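Local coordinates for translation initiation factor eIF2b-like protein (Chaetomium thermophilum, PDB 4ZEM) that is the beta subunit of the decameric translation initiation factor eIF2B, a complex that probably acts as guanine nucleotide exchange factor for eIF2, at residues L19-L24 and R54-S60; L24-I28 and A75-L79. Residues are numbered along the deposited sequence.

Interaction 1 of 2, residues L19-L24 and R54-S60; sequences LRDQSL and RQVVAKS
Build residues 54-59 as the last turn and a half of helix 43-59, with S60 leaving helical geometry, and lay 19-24 beside them as the connection from helix 12-18 into helix 24-37. L19 to Q22 form a type I turn; Q22 and S23 are extended, S23 (chi1 p) is the N-cap, its OG accepting from A26 N, and L24 starts the helix. The nearest CA atoms are those of L24 and K59, 6.5 Å apart. K59, chi1 m and its other chi angles t, is a straight arm carrying NZ into the turn: NZ donates to Q22 O at 2.5 Å and, weakly, to R20 O at 3.3 Å. L24 (t, p) points at the helix, CD1 3.8 Å from V56 CG2 and CD2 3.8 Å from S60 CB. Chi1 m sets Q55 CG 3.5 Å from L19 CG, and chi2 m folds the amide so that NE2 lies 3.4 Å from R20 CG. R20 has chi1 m (-89°) and chi2 between wells (130°); R54 is t through chi3. Their guanidinium groups, R20 NH2 3.6 Å from R54 NH1, are close but unbonded, and R54 NH2 has a long, weak ion pair with E168. S60 (p) turns OG back onto V56 O at 2.7 Å. The whole is a lysine at a helix C-terminus capturing carbonyls of an interhelical turn, within the N-terminal helical bundle of this eIF2B subunit.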
loop_
_atom_site.group_PDB
_atom_site.type_symbol
_atom_site.label_atom_id
_atom_site.label_comp_id
_atom_site.label_asym_id
_atom_site.label_seq_id
_atom_site.Cartn_x
_atom_site.Cartn_y
_atom_site.Cartn_z
ATOM N N LEU A 19 7.776 1.318 20.914
ATOM C CA LEU A 19 8.024 0.071 20.194
ATOM C C LEU A 19 9.288 -0.663 20.653
ATOM O O LEU A 19 9.260 -1.869 20.919
ATOM C CB LEU A 19 8.104 0.377 18.696
ATOM C CG LEU A 19 7.683 -0.699 17.706
ATOM C CD1 LEU A 19 6.229 -1.060 17.928
ATOM C CD2 LEU A 19 7.894 -0.190 16.293
ATOM N N ARG A 20 10.392 0.069 20.745
ATOM C CA ARG A 20 11.702 -0.530 20.988
ATOM C C ARG A 20 11.967 -0.799 22.471
ATOM O O ARG A 20 12.826 -1.611 22.814
ATOM C CB ARG A 20 12.803 0.340 20.374
ATOM C CG ARG A 20 13.101 -0.048 18.921
ATOM C CD ARG A 20 13.117 1.136 17.969
ATOM N NE ARG A 20 12.689 0.737 16.630
ATOM C CZ ARG A 20 12.073 1.539 15.768
ATOM N NH1 ARG A 20 11.816 2.797 16.098
ATOM N NH2 ARG A 20 11.721 1.090 14.570
ATOM N N ASP A 21 11.230 -0.120 23.346
ATOM C CA ASP A 21 11.311 -0.378 24.787
ATOM C C ASP A 21 9.993 -0.830 25.409
ATOM O O ASP A 21 9.683 -0.487 26.552
ATOM C CB ASP A 21 11.807 0.867 25.532
ATOM C CG ASP A 21 13.219 1.264 25.141
ATOM O OD1 ASP A 21 14.128 0.413 25.264
ATOM O OD2 ASP A 21 13.428 2.427 24.730
ATOM N N GLN A 22 9.180 -1.519 24.617
ATOM C CA GLN A 22 8.017 -2.237 25.128
ATOM C C GLN A 22 8.172 -3.731 24.854
ATOM O O GLN A 22 8.997 -4.123 24.026
ATOM C CB GLN A 22 6.743 -1.689 24.517
ATOM C CG GLN A 22 5.505 -1.957 25.309
ATOM C CD GLN A 22 4.325 -1.231 24.719
ATOM O OE1 GLN A 22 4.159 -1.180 23.500
ATOM N NE2 GLN A 22 3.524 -0.613 25.578
ATOM N N SER A 23 7.399 -4.573 25.530
ATOM C CA SER A 23 7.479 -5.991 25.216
ATOM C C SER A 23 6.754 -6.234 23.899
ATOM O O SER A 23 5.876 -5.460 23.517
ATOM C CB SER A 23 6.847 -6.831 26.319
ATOM O OG SER A 23 5.448 -6.956 26.111
ATOM N N LEU A 24 7.138 -7.299 23.201
ATOM C CA LEU A 24 6.687 -7.521 21.832
ATOM C C LEU A 24 5.172 -7.675 21.840
ATOM O O LEU A 24 4.463 -7.077 21.026
ATOM C CB LEU A 24 7.363 -8.751 21.223
ATOM C CG LEU A 24 6.790 -9.311 19.923
ATOM C CD1 LEU A 24 6.745 -8.234 18.838
ATOM C CD2 LEU A 24 7.611 -10.502 19.473
ATOM N N ARG A 54 8.941 -5.840 12.020
ATOM C CA ARG A 54 10.366 -5.678 12.279
ATOM C C ARG A 54 10.701 -6.042 13.726
ATOM O O ARG A 54 11.733 -6.661 14.004
ATOM C CB ARG A 54 10.809 -4.248 11.991
ATOM C CG ARG A 54 12.314 -4.060 12.006
ATOM C CD ARG A 54 12.690 -2.623 11.703
ATOM N NE ARG A 54 14.122 -2.400 11.842
ATOM C CZ ARG A 54 14.698 -1.924 12.940
ATOM N NH1 ARG A 54 13.961 -1.615 13.998
ATOM N NH2 ARG A 54 16.013 -1.753 12.975
ATOM N N GLN A 55 9.815 -5.665 14.639
ATOM C CA GLN A 55 10.013 -5.945 16.051
ATOM C C GLN A 55 9.789 -7.429 16.341
ATOM O O GLN A 55 10.408 -7.997 17.241
ATOM C CB GLN A 55 9.058 -5.104 16.897
ATOM C CG GLN A 55 9.505 -3.676 17.104
ATOM C CD GLN A 55 10.870 -3.567 17.751
ATOM O OE1 GLN A 55 11.192 -4.303 18.683
ATOM N NE2 GLN A 55 11.682 -2.637 17.257
ATOM N N VAL A 56 8.911 -8.051 15.559
ATOM C CA VAL A 56 8.700 -9.492 15.640
ATOM C C VAL A 56 9.970 -10.236 15.237
ATOM O O VAL A 56 10.388 -11.174 15.909
ATOM C CB VAL A 56 7.520 -9.935 14.748
ATOM C CG1 VAL A 56 7.457 -11.445 14.635
ATOM C CG2 VAL A 56 6.215 -9.382 15.290
ATOM N N VAL A 57 10.595 -9.795 14.151
ATOM C CA VAL A 57 11.850 -10.386 13.700
ATOM C C VAL A 57 12.918 -10.209 14.777
ATOM O O VAL A 57 13.682 -11.126 15.066
ATOM C CB VAL A 57 12.332 -9.770 12.370
ATOM C CG1 VAL A 57 13.718 -10.286 12.012
ATOM C CG2 VAL A 57 11.343 -10.087 11.258
ATOM N N ALA A 58 12.954 -9.021 15.369
ATOM C CA ALA A 58 13.956 -8.686 16.377
ATOM C C ALA A 58 13.765 -9.377 17.733
ATOM O O ALA A 58 14.718 -9.899 18.296
ATOM C CB ALA A 58 13.991 -7.178 16.580
ATOM N N LYS A 59 12.550 -9.355 18.268
ATOM C CA LYS A 59 12.318 -9.812 19.635
ATOM C C LYS A 59 11.722 -11.212 19.813
ATOM O O LYS A 59 11.872 -11.798 20.882
ATOM C CB LYS A 59 11.435 -8.802 20.364
ATOM C CG LYS A 59 12.015 -7.398 20.420
ATOM C CD LYS A 59 11.154 -6.500 21.291
ATOM C CE LYS A 59 11.871 -5.215 21.660
ATOM N NZ LYS A 59 11.181 -4.512 22.780
ATOM N N SER A 60 11.022 -11.743 18.812
ATOM C CA SER A 60 10.431 -13.077 18.966
ATOM C C SER A 60 11.518 -14.160 19.037
ATOM O O SER A 60 12.662 -13.928 18.647
ATOM C CB SER A 60 9.443 -13.376 17.836
ATOM O OG SER A 60 10.116 -13.709 16.636
#

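Interaction 2 of 2, residues L24-I28 and A75-L79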
loop_
_atom_site.group_PDB
_atom_site.type_symbol
_atom_site.label_atom_id
_atom_site.label_comp_id
_atom_site.label_asym_id
_atom_site.label_seq_id
_atom_site.Cartn_x
_atom_site.Cartn_y
_atom_site.Cartn_z
ATOM N N LEU A 24 7.138 -7.299 23.201
ATOM C CA LEU A 24 6.687 -7.521 21.832
ATOM C C LEU A 24 5.172 -7.675 21.840
ATOM O O LEU A 24 4.463 -7.077 21.026
ATOM C CB LEU A 24 7.363 -8.751 21.223
ATOM C CG LEU A 24 6.790 -9.311 19.923
ATOM C CD1 LEU A 24 6.745 -8.234 18.838
ATOM C CD2 LEU A 24 7.611 -10.502 19.473
ATOM N N GLU A 25 4.688 -8.453 22.804
ATOM C CA GLU A 25 3.269 -8.754 22.919
ATOM C C GLU A 25 2.470 -7.502 23.243
ATOM O O GLU A 25 1.353 -7.323 22.756
ATOM C CB GLU A 25 3.033 -9.840 23.979
ATOM C CG GLU A 25 1.576 -10.275 24.077
ATOM C CD GLU A 25 1.107 -11.055 22.850
ATOM O OE1 GLU A 25 1.953 -11.450 22.014
ATOM O OE2 GLU A 25 -0.117 -11.262 22.716
ATOM N N ALA A 26 3.046 -6.635 24.067
ATOM C CA ALA A 26 2.409 -5.367 24.373
ATOM C C ALA A 26 2.297 -4.482 23.123
ATOM O O ALA A 26 1.257 -3.866 22.894
ATOM C CB ALA A 26 3.167 -4.650 25.476
ATOM N N SER A 27 3.353 -4.433 22.310
ATOM C CA SER A 27 3.327 -3.656 21.065
ATOM C C SER A 27 2.279 -4.173 20.084
ATOM O O SER A 27 1.542 -3.390 19.485
ATOM C CB SER A 27 4.699 -3.659 20.381
ATOM O OG SER A 27 5.719 -3.188 21.243
ATOM N N ILE A 28 2.212 -5.493 19.936
ATOM C CA ILE A 28 1.248 -6.117 19.036
ATOM C C ILE A 28 -0.168 -5.797 19.501
ATOM O O ILE A 28 -1.021 -5.420 18.702
ATOM C CB ILE A 28 1.432 -7.655 18.962
ATOM C CG1 ILE A 28 2.845 -8.016 18.496
ATOM C CG2 ILE A 28 0.402 -8.276 18.026
ATOM C CD1 ILE A 28 3.102 -9.520 18.418
ATOM N N ALA A 75 1.763 -13.271 13.621
ATOM C CA ALA A 75 1.559 -11.891 14.049
ATOM C C ALA A 75 0.773 -11.124 12.990
ATOM O O ALA A 75 -0.115 -10.336 13.316
ATOM C CB ALA A 75 2.886 -11.211 14.330
ATOM N N GLY A 76 1.106 -11.367 11.724
ATOM C CA GLY A 76 0.430 -10.722 10.615
ATOM C C GLY A 76 -1.039 -11.094 10.563
ATOM O O GLY A 76 -1.893 -10.258 10.260
ATOM N N ALA A 77 -1.327 -12.355 10.858
ATOM C CA ALA A 77 -2.693 -12.864 10.851
ATOM C C ALA A 77 -3.556 -12.161 11.897
ATOM O O ALA A 77 -4.721 -11.849 11.650
ATOM C CB ALA A 77 -2.693 -14.363 11.082
ATOM N N ARG A 78 -2.973 -11.938 13.071
ATOM C CA ARG A 78 -3.651 -11.277 14.184
ATOM C C ARG A 78 -3.996 -9.828 13.847
ATOM O O ARG A 78 -5.099 -9.353 14.120
ATOM C CB ARG A 78 -2.755 -11.320 15.421
ATOM C CG ARG A 78 -2.593 -12.699 16.007
ATOM C CD ARG A 78 -1.751 -12.698 17.272
ATOM N NE ARG A 78 -2.268 -11.841 18.331
ATOM C CZ ARG A 78 -1.595 -11.568 19.446
ATOM N NH1 ARG A 78 -2.126 -10.781 20.375
ATOM N NH2 ARG A 78 -0.386 -12.083 19.630
ATOM N N LEU A 79 -3.030 -9.132 13.263
ATOM C CA LEU A 79 -3.210 -7.751 12.860
ATOM C C LEU A 79 -4.266 -7.649 11.773
ATOM O O LEU A 79 -5.089 -6.748 11.778
ATOM C CB LEU A 79 -1.889 -7.175 12.370
ATOM C CG LEU A 79 -0.790 -7.132 13.423
ATOM C CD1 LEU A 79 0.553 -6.806 12.800
ATOM C CD2 LEU A 79 -1.135 -6.135 14.513
#
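Two helical segments run roughly the same way here, 24-28 at the start of helix 24-37 and 75-79 within helix 65-82, with 29° between their directions. At 12.1 Å between axes the backbones do not meet; I28 and R78 bridge the distance. The main polar link is the salt bridge between E25 and R78. NH1 of R78 donates to E25 OE2 at 3.1 Å, and NH2 of R78 donates to the same E25 OE2 at 3.2 Å; a weak third bond runs from R78 NH2 to E25 OE1 at 3.4 Å. OE2 therefore takes two donors of one guanidinium, close to its plane. R78 NH1 also forms a salt bridge with E29, one turn further along helix 24-37, so the arginine is shared between two glutamates of the same helix.

I28 covers a face of that guanidinium, its CG2 4.1 Å from R78 CZ, which leaves the edge to the carboxylate. The same isoleucine packs CD1 against A75 CB at 4.4 Å and CG2 against L79 CD2 at 4.4 Å. Two backbone bonds lie within the segments: I28 N donates to L24 O at 3.0 Å and L79 N to A75 O at 3.2 Å. In the first turn A26 N is capped by S23 OG, S27 OG is hydrogen-bonded to S23 O, and S27 O accepts from W15 NE1. L52 touches both I28 and L79. This is the roughly parallel packing of the first and third of three consecutive helices in a bundle, with helix 43-59 packed against both.

Interactions 1 and 2 lie 10 Å apart, centre to centre, and share L24, whose side chain serves interaction 1 while its O accepts from I28 N in interaction 2. Helices 24-37, 43-59 and 65-82 are consecutive in the chain: interaction 1 joins the loop entering helix 24-37, and its first residue L24, to helix 43-59, while interaction 2 joins that first helix to helix 65-82. They also meet directly: V56 CG2 lies 3.9 Å from A75 CB, and L19 O lies 3.8 Å from S27 OG. Together they make one continuous patch of the N-terminal helical bundle, polar at the 19-22 turn and at the E25-R78 bridge, with apolar packing between.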